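Local coordinates for protein GTPase HflX (Sulfolobus solfataricus P2, PDB 2QTF) that binds and hydrolyses GTP specifically and associates with the 50S ribosomal subunit, with a possible role in protein synthesis or ribosome biogenesis, at residues F94-I107 with I244-Y257. Residues are numbered along the deposited sequence; the frame is centred on the assembly and turned at random.
Sequences FALHAGSKEAKMQI and IVDAFFVTLSEAKY. With CD (cadmium ion), chain C.
The carboxylate of Glu254 grips Gly99 and Ser100, the turn that leads into helix 101-121, from the 3-10 turn 254-257 that follows helix 245-253, and the short helix segments pack antiparallel (163° between axes, 8.5 Å apart), joining the HflX middle region to its P-loop G domain. The chain of Glu254 is extended beyond CG, which carries the carboxylate to the turn between helices 86-97 and 101-121. Gly99 N meets the syn lone pair of Glu254 OE1 at 2.8 Å, nearly straight at 171°. Ser100 N and Ser100 OG both donate to Glu254 OE2 from one face of the carboxylate, above its plane, the hydroxyl at 2.7 Å. Ser100 OG also accepts from Ala103 N as N-cap, so the serine relays the grip into the first helical turn. An alanine in place of Glu254 would probably leave Gly99 N, Ser100 N and Ser100 OG without their shared carboxylate and free the turn to shift. Thr251 is a knob among Phe94, His97, Ala103 and Ile107; its OG1 donates to Ala247 O, and its CG2 lies 4.0 Å from Ala98 CB. Val250 crosses Glu102 at about a right angle, its CG1 against the glutamate CG. Phe248 CA sits over one face of the Phe94 ring, a CH-pi contact 4.0 Å from the centroid, while the two rings meet obliquely (planes 43° apart). His97 directs its imidazole away from this interface to cadmium, which Asp232 also binds; Ile93 O holds ND1. At the other end, one water accepts from Gln106 NE2 and donates to Asp246 OD2, 2.6 Å from that oxygen.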
ATOM      1  N   PHE A  94      -1.863  -6.021  -1.070  1.00 17.62           N
ATOM      2  CA  PHE A  94      -1.097  -6.901  -0.121  1.00 17.54           C
ATOM      3  C   PHE A  94      -0.422  -8.030  -0.892  1.00 16.44           C
ATOM      4  O   PHE A  94       0.768  -8.302  -0.675  1.00 18.39           O
ATOM      5  CB  PHE A  94      -1.973  -7.445   1.022  1.00 18.63           C
ATOM      6  CG  PHE A  94      -2.728  -6.374   1.859  1.00 18.86           C
ATOM      7  CD1 PHE A  94      -2.341  -5.057   1.894  1.00 20.90           C
ATOM      8  CD2 PHE A  94      -3.745  -6.822   2.736  1.00 15.91           C
ATOM      9  CE1 PHE A  94      -3.072  -4.110   2.626  1.00 17.45           C
ATOM     10  CE2 PHE A  94      -4.500  -5.873   3.552  1.00 18.97           C
ATOM     11  CZ  PHE A  94      -4.160  -4.532   3.486  1.00 20.29           C
ATOM     12  N   ALA A  95      -1.178  -8.666  -1.789  1.00 18.57           N
ATOM     13  CA  ALA A  95      -0.683  -9.791  -2.580  1.00 18.02           C
ATOM     14  C   ALA A  95       0.562  -9.339  -3.385  1.00 20.71           C
ATOM     15  O   ALA A  95       1.471 -10.106  -3.601  1.00 21.36           O
ATOM     16  CB  ALA A  95      -1.822 -10.276  -3.518  1.00 19.10           C
ATOM     17  N   LEU A  96       0.548  -8.121  -3.920  1.00 18.22           N
ATOM     18  CA  LEU A  96       1.660  -7.608  -4.739  1.00 19.90           C
ATOM     19  C   LEU A  96       2.848  -7.239  -3.862  1.00 22.14           C
ATOM     20  O   LEU A  96       3.990  -7.201  -4.354  1.00 23.97           O
ATOM     21  CB  LEU A  96       1.155  -6.380  -5.593  1.00 18.57           C
ATOM     22  CG  LEU A  96       0.074  -6.798  -6.615  1.00 19.34           C
ATOM     23  CD1 LEU A  96      -0.413  -5.392  -7.358  1.00 20.38           C
ATOM     24  CD2 LEU A  96       0.585  -7.825  -7.717  1.00 24.09           C
ATOM     25  N   HIS A  97       2.638  -7.011  -2.542  1.00 20.40           N
ATOM     26  CA  HIS A  97       3.798  -6.607  -1.751  1.00 19.55           C
ATOM     27  C   HIS A  97       4.288  -7.731  -0.846  1.00 22.67           C
ATOM     28  O   HIS A  97       5.339  -7.585  -0.225  1.00 25.97           O
ATOM     29  CB  HIS A  97       3.476  -5.397  -0.885  1.00 17.24           C
ATOM     30  CG  HIS A  97       3.289  -4.130  -1.671  1.00 20.66           C
ATOM     31  ND1 HIS A  97       2.155  -3.859  -2.431  1.00 17.80           N
ATOM     32  CD2 HIS A  97       4.122  -3.090  -1.856  1.00 17.85           C
ATOM     33  CE1 HIS A  97       2.303  -2.668  -2.994  1.00 20.50           C
ATOM     34  NE2 HIS A  97       3.467  -2.170  -2.621  1.00 19.94           N
ATOM     35  N   ALA A  98       3.552  -8.828  -0.724  1.00 20.95           N
ATOM     36  CA  ALA A  98       3.904  -9.868   0.242  1.00 21.96           C
ATOM     37  C   ALA A  98       4.916 -10.827  -0.407  1.00 23.75           C
ATOM     38  O   ALA A  98       4.705 -11.287  -1.501  1.00 23.59           O
ATOM     39  CB  ALA A  98       2.611 -10.643   0.635  1.00 20.68           C
ATOM     40  N   GLY A  99       5.985 -11.140   0.265  1.00 25.28           N
ATOM     41  CA  GLY A  99       6.892 -12.176  -0.241  1.00 27.51           C
ATOM     42  C   GLY A  99       6.978 -13.378   0.711  1.00 28.07           C
ATOM     43  O   GLY A  99       7.567 -14.403   0.335  1.00 26.79           O
ATOM     44  N   SER A 100       6.355 -13.301   1.870  1.00 24.51           N
ATOM     45  CA  SER A 100       6.423 -14.406   2.819  1.00 25.89           C
ATOM     46  C   SER A 100       5.279 -15.398   2.648  1.00 26.88           C
ATOM     47  O   SER A 100       4.144 -15.045   2.175  1.00 24.02           O
ATOM     48  CB  SER A 100       6.422 -13.930   4.248  1.00 26.48           C
ATOM     49  OG  SER A 100       5.140 -13.465   4.755  1.00 24.86           O
ATOM     50  N   LYS A 101       5.506 -16.645   3.085  1.00 24.38           N
ATOM     51  CA  LYS A 101       4.448 -17.669   2.960  1.00 26.89           C
ATOM     52  C   LYS A 101       3.272 -17.381   3.871  1.00 23.92           C
ATOM     53  O   LYS A 101       2.127 -17.561   3.474  1.00 22.80           O
ATOM     54  CB  LYS A 101       5.002 -19.088   3.266  1.00 28.12           C
ATOM     55  CG  LYS A 101       3.930 -20.188   3.131  1.00 34.61           C
ATOM     56  CD  LYS A 101       4.497 -21.660   3.252  1.00 37.71           C
ATOM     57  CE  LYS A 101       3.296 -22.684   3.302  1.00 45.69           C
ATOM     58  NZ  LYS A 101       2.285 -22.370   2.161  1.00 49.39           N
ATOM     59  N   GLU A 102       3.556 -16.924   5.090  1.00 22.02           N
ATOM     60  CA  GLU A 102       2.507 -16.614   6.088  1.00 22.86           C
ATOM     61  C   GLU A 102       1.586 -15.480   5.571  1.00 21.60           C
ATOM     62  O   GLU A 102       0.404 -15.594   5.720  1.00 19.19           O
ATOM     63  CB  GLU A 102       3.186 -16.237   7.443  1.00 24.81           C
ATOM     64  CG  GLU A 102       2.200 -15.846   8.605  1.00 26.82           C
ATOM     65  CD  GLU A 102       2.988 -15.402   9.900  1.00 29.14           C
ATOM     66  OE1 GLU A 102       4.223 -15.475   9.922  1.00 40.53           O
ATOM     67  OE2 GLU A 102       2.409 -14.890  10.884  1.00 39.43           O
ATOM     68  N   ALA A 103       2.140 -14.444   4.917  1.00 19.88           N
ATOM     69  CA  ALA A 103       1.321 -13.340   4.454  1.00 20.91           C
ATOM     70  C   ALA A 103       0.506 -13.858   3.260  1.00 20.32           C
ATOM     71  O   ALA A 103      -0.704 -13.593   3.156  1.00 22.19           O
ATOM     72  CB  ALA A 103       2.217 -12.186   4.003  1.00 18.92           C
ATOM     73  N   LYS A 104       1.116 -14.632   2.370  1.00 20.14           N
ATOM     74  CA  LYS A 104       0.344 -15.157   1.256  1.00 22.93           C
ATOM     75  C   LYS A 104      -0.870 -16.009   1.692  1.00 24.09           C
ATOM     76  O   LYS A 104      -1.924 -16.004   1.014  1.00 23.72           O
ATOM     77  CB  LYS A 104       1.237 -15.992   0.334  1.00 24.13           C
ATOM     78  CG  LYS A 104       2.306 -15.103  -0.386  1.00 33.82           C
ATOM     79  CD  LYS A 104       1.660 -14.016  -1.235  1.00 40.60           C
ATOM     80  CE  LYS A 104       2.403 -13.831  -2.594  1.00 44.33           C
ATOM     81  NZ  LYS A 104       1.530 -12.870  -3.432  1.00 42.17           N
ATOM     82  N   MET A 105      -0.676 -16.838   2.728  1.00 22.11           N
ATOM     83  CA  MET A 105      -1.732 -17.599   3.312  1.00 23.82           C
ATOM     84  C   MET A 105      -2.803 -16.706   3.944  1.00 19.91           C
ATOM     85  O   MET A 105      -4.005 -17.028   3.837  1.00 20.35           O
ATOM     86  CB  MET A 105      -1.094 -18.538   4.373  1.00 23.36           C
ATOM     87  CG  MET A 105      -0.336 -19.774   3.681  1.00 27.32           C
ATOM     88  SD  MET A 105       0.548 -20.594   5.093  1.00 35.31           S
ATOM     89  CE  MET A 105      -0.927 -21.377   5.649  1.00 33.44           C
ATOM     90  N   GLN A 106      -2.399 -15.634   4.664  1.00 19.53           N
ATOM     91  CA  GLN A 106      -3.455 -14.791   5.297  1.00 20.93           C
ATOM     92  C   GLN A 106      -4.262 -14.095   4.198  1.00 20.42           C
ATOM     93  O   GLN A 106      -5.453 -13.806   4.368  1.00 19.43           O
ATOM     94  CB  GLN A 106      -2.865 -13.659   6.134  1.00 19.40           C
ATOM     95  CG  GLN A 106      -2.253 -14.172   7.452  1.00 23.98           C
ATOM     96  CD  GLN A 106      -3.294 -14.489   8.546  1.00 24.68           C
ATOM     97  OE1 GLN A 106      -2.914 -14.886   9.653  1.00 32.67           O
ATOM     98  NE2 GLN A 106      -4.550 -14.386   8.246  1.00 17.65           N
ATOM     99  N   ILE A 107      -3.576 -13.705   3.111  1.00 18.16           N
ATOM    100  CA  ILE A 107      -4.292 -13.013   2.000  1.00 16.04           C
ATOM    101  C   ILE A 107      -5.265 -13.995   1.332  1.00 15.67           C
ATOM    102  O   ILE A 107      -6.402 -13.696   1.070  1.00 16.45           O
ATOM    103  CB  ILE A 107      -3.230 -12.449   0.934  1.00 16.47           C
ATOM    104  CG1 ILE A 107      -2.458 -11.277   1.616  1.00 15.02           C
ATOM    105  CG2 ILE A 107      -4.025 -11.988  -0.439  1.00 14.79           C
ATOM    106  CD1 ILE A 107      -1.066 -10.975   1.048  1.00 18.69           C
ATOM    107  N   ILE A 244      -9.596  -7.612   6.942  1.00 20.90           N
ATOM    108  CA  ILE A 244      -8.256  -7.807   6.305  1.00 21.98           C
ATOM    109  C   ILE A 244      -7.112  -7.320   7.182  1.00 21.91           C
ATOM    110  O   ILE A 244      -6.004  -7.177   6.740  1.00 21.10           O
ATOM    111  CB  ILE A 244      -8.162  -7.213   4.836  1.00 19.34           C
ATOM    112  CG1 ILE A 244      -8.354  -5.695   4.818  1.00 24.75           C
ATOM    113  CG2 ILE A 244      -9.290  -7.877   4.013  1.00 22.07           C
ATOM    114  CD1 ILE A 244      -8.219  -5.040   3.413  1.00 22.05           C
ATOM    115  N   VAL A 245      -7.428  -7.042   8.454  1.00 22.14           N
ATOM    116  CA  VAL A 245      -6.389  -6.470   9.346  1.00 20.92           C
ATOM    117  C   VAL A 245      -5.334  -7.483   9.550  1.00 20.19           C
ATOM    118  O   VAL A 245      -4.175  -7.107   9.540  1.00 21.11           O
ATOM    119  CB  VAL A 245      -7.020  -6.038  10.703  1.00 22.66           C
ATOM    120  CG1 VAL A 245      -5.921  -5.963  11.827  1.00 25.30           C
ATOM    121  CG2 VAL A 245      -7.675  -4.725  10.550  1.00 22.10           C
ATOM    122  N   ASP A 246      -5.624  -8.782   9.689  1.00 20.08           N
ATOM    123  CA  ASP A 246      -4.499  -9.674   9.843  1.00 22.10           C
ATOM    124  C   ASP A 246      -3.633  -9.836   8.582  1.00 23.63           C
ATOM    125  O   ASP A 246      -2.414  -9.959   8.696  1.00 23.31           O
ATOM    126  CB  ASP A 246      -4.850 -11.123  10.147  1.00 24.32           C
ATOM    127  CG  ASP A 246      -5.402 -11.323  11.609  1.00 31.47           C
ATOM    128  OD1 ASP A 246      -5.242 -10.457  12.479  1.00 34.65           O
ATOM    129  OD2 ASP A 246      -5.991 -12.372  11.779  1.00 31.38           O
ATOM    130  N   ALA A 247      -4.280  -9.952   7.413  1.00 20.28           N
ATOM    131  CA  ALA A 247      -3.472  -9.979   6.212  1.00 20.82           C
ATOM    132  C   ALA A 247      -2.582  -8.736   6.128  1.00 19.30           C
ATOM    133  O   ALA A 247      -1.434  -8.837   5.641  1.00 19.33           O
ATOM    134  CB  ALA A 247      -4.362 -10.088   4.985  1.00 18.41           C
ATOM    135  N   PHE A 248      -3.112  -7.563   6.520  1.00 19.85           N
ATOM    136  CA  PHE A 248      -2.323  -6.303   6.429  1.00 18.97           C
ATOM    137  C   PHE A 248      -1.110  -6.386   7.324  1.00 20.62           C
ATOM    138  O   PHE A 248       0.053  -6.216   6.896  1.00 18.36           O
ATOM    139  CB  PHE A 248      -3.191  -5.049   6.846  1.00 19.51           C
ATOM    140  CG  PHE A 248      -2.376  -3.835   7.011  1.00 22.33           C
ATOM    141  CD1 PHE A 248      -1.679  -3.261   5.923  1.00 19.17           C
ATOM    142  CD2 PHE A 248      -2.236  -3.254   8.319  1.00 28.13           C
ATOM    143  CE1 PHE A 248      -0.817  -2.126   6.101  1.00 27.98           C
ATOM    144  CE2 PHE A 248      -1.405  -2.132   8.508  1.00 27.93           C
ATOM    145  CZ  PHE A 248      -0.732  -1.540   7.376  1.00 26.55           C
ATOM    146  N   PHE A 249      -1.365  -6.638   8.617  1.00 19.60           N
ATOM    147  CA  PHE A 249      -0.236  -6.696   9.554  1.00 19.99           C
ATOM    148  C   PHE A 249       0.814  -7.733   9.240  1.00 20.06           C
ATOM    149  O   PHE A 249       2.033  -7.516   9.372  1.00 22.43           O
ATOM    150  CB  PHE A 249      -0.732  -6.791  11.015  1.00 19.96           C
ATOM    151  CG  PHE A 249      -1.129  -5.497  11.527  1.00 22.34           C
ATOM    152  CD1 PHE A 249      -0.165  -4.504  11.708  1.00 25.95           C
ATOM    153  CD2 PHE A 249      -2.487  -5.183  11.737  1.00 25.47           C
ATOM    154  CE1 PHE A 249      -0.505  -3.214  12.129  1.00 25.94           C
ATOM    155  CE2 PHE A 249      -2.851  -3.898  12.168  1.00 30.25           C
ATOM    156  CZ  PHE A 249      -1.853  -2.899  12.381  1.00 29.86           C
ATOM    157  N   VAL A 250       0.397  -8.873   8.833  1.00 20.20           N
ATOM    158  CA  VAL A 250       1.383  -9.898   8.502  1.00 20.29           C
ATOM    159  C   VAL A 250       2.227  -9.514   7.288  1.00 21.11           C
ATOM    160  O   VAL A 250       3.441  -9.725   7.214  1.00 21.16           O
ATOM    161  CB  VAL A 250       0.673 -11.269   8.260  1.00 20.26           C
ATOM    162  CG1 VAL A 250       1.677 -12.316   7.952  1.00 21.13           C
ATOM    163  CG2 VAL A 250      -0.050 -11.763   9.551  1.00 27.20           C
ATOM    164  N   THR A 251       1.587  -8.978   6.266  1.00 19.30           N
ATOM    165  CA  THR A 251       2.337  -8.438   5.112  1.00 20.11           C
ATOM    166  C   THR A 251       3.296  -7.290   5.554  1.00 18.50           C
ATOM    167  O   THR A 251       4.430  -7.226   5.088  1.00 18.10           O
ATOM    168  CB  THR A 251       1.318  -7.868   4.028  1.00 17.40           C
ATOM    169  OG1 THR A 251       0.481  -8.936   3.637  1.00 17.33           O
ATOM    170  CG2 THR A 251       2.055  -7.296   2.729  1.00 18.62           C
ATOM    171  N   LEU A 252       2.793  -6.335   6.326  1.00 20.09           N
ATOM    172  CA  LEU A 252       3.600  -5.225   6.735  1.00 22.00           C
ATOM    173  C   LEU A 252       4.755  -5.705   7.623  1.00 24.18           C
ATOM    174  O   LEU A 252       5.908  -5.167   7.531  1.00 23.68           O
ATOM    175  CB  LEU A 252       2.701  -4.179   7.519  1.00 23.24           C
ATOM    176  CG  LEU A 252       3.468  -2.946   8.095  1.00 25.45           C
ATOM    177  CD1 LEU A 252       4.140  -2.041   6.967  1.00 20.66           C
ATOM    178  CD2 LEU A 252       2.529  -2.124   9.056  1.00 22.81           C
ATOM    179  N   SER A 253       4.500  -6.708   8.486  1.00 22.56           N
ATOM    180  CA  SER A 253       5.587  -7.245   9.360  1.00 24.69           C
ATOM    181  C   SER A 253       6.802  -7.784   8.640  1.00 23.41           C
ATOM    182  O   SER A 253       7.893  -7.976   9.264  1.00 25.73           O
ATOM    183  CB  SER A 253       5.000  -8.358  10.293  1.00 24.49           C
ATOM    184  OG  SER A 253       4.112  -7.680  11.192  1.00 30.87           O
ATOM    185  N   GLU A 254       6.687  -8.066   7.333  1.00 25.17           N
ATOM    186  CA  GLU A 254       7.860  -8.400   6.529  1.00 23.84           C
ATOM    187  C   GLU A 254       8.894  -7.237   6.521  1.00 25.13           C
ATOM    188  O   GLU A 254      10.048  -7.424   6.073  1.00 26.60           O
ATOM    189  CB  GLU A 254       7.544  -8.721   5.107  1.00 23.90           C
ATOM    190  CG  GLU A 254       6.577  -9.984   4.944  1.00 24.24           C
ATOM    191  CD  GLU A 254       6.192 -10.287   3.524  1.00 23.43           C
ATOM    192  OE1 GLU A 254       6.793  -9.732   2.556  1.00 26.22           O
ATOM    193  OE2 GLU A 254       5.298 -11.190   3.349  1.00 23.72           O
ATOM    194  N   ALA A 255       8.515  -6.063   6.964  1.00 25.16           N
ATOM    195  CA  ALA A 255       9.480  -4.956   6.942  1.00 27.22           C
ATOM    196  C   ALA A 255      10.638  -5.290   7.894  1.00 30.42           C
ATOM    197  O   ALA A 255      11.713  -4.764   7.778  1.00 30.28           O
ATOM    198  CB  ALA A 255       8.837  -3.711   7.409  1.00 28.72           C
ATOM    199  N   LYS A 256      10.401  -6.157   8.877  1.00 30.55           N
ATOM    200  CA  LYS A 256      11.514  -6.466   9.768  1.00 33.69           C
ATOM    201  C   LYS A 256      12.598  -7.344   9.102  1.00 32.37           C
ATOM    202  O   LYS A 256      13.673  -7.581   9.667  1.00 33.60           O
ATOM    203  CB  LYS A 256      10.943  -6.981  11.113  1.00 34.86           C
ATOM    204  CG  LYS A 256      10.368  -8.328  11.025  1.00 38.63           C
ATOM    205  CD  LYS A 256       9.798  -8.677  12.441  1.00 48.26           C
ATOM    206  CE  LYS A 256       8.324  -8.471  12.520  1.00 50.90           C
ATOM    207  NZ  LYS A 256       7.694  -9.505  13.430  1.00 55.84           N
ATOM    208  N   TYR A 257      12.417  -7.754   7.862  1.00 31.36           N
ATOM    209  CA  TYR A 257      13.462  -8.510   7.174  1.00 31.43           C
ATOM    210  C   TYR A 257      14.605  -7.611   6.593  1.00 30.56           C
ATOM    211  O   TYR A 257      15.675  -8.112   6.182  1.00 29.76           O
ATOM    212  CB  TYR A 257      12.905  -9.230   5.917  1.00 35.60           C
ATOM    213  CG  TYR A 257      11.851 -10.307   6.151  1.00 38.41           C
ATOM    214  CD1 TYR A 257      11.671 -10.868   7.396  1.00 41.67           C
ATOM    215  CD2 TYR A 257      11.024 -10.723   5.098  1.00 39.14           C
ATOM    216  CE1 TYR A 257      10.684 -11.862   7.598  1.00 46.69           C
ATOM    217  CE2 TYR A 257      10.047 -11.707   5.260  1.00 35.17           C
ATOM    218  CZ  TYR A 257       9.875 -12.281   6.503  1.00 41.88           C
ATOM    219  OH  TYR A 257       8.912 -13.281   6.673  1.00 45.34           O
TER
HETATM  220 CD    CD C 402       4.356  -0.152  -3.058  1.00 25.98          CD
HETATM  221  O   HOH W   1      -6.489 -14.388  10.285  1.00 34.50           O
HETATM  222  O   HOH W   2       3.974   0.439  -0.745  1.00 26.87           O
HETATM  223  O   HOH W   3       1.995   0.638  -2.934  1.00 35.63           O
HETATM  224  O   HOH W   4       5.234   1.959  -3.192  1.00 35.63           O
HETATM  225  O   HOH W   5       3.619  -0.091  -5.348  1.00 28.11           O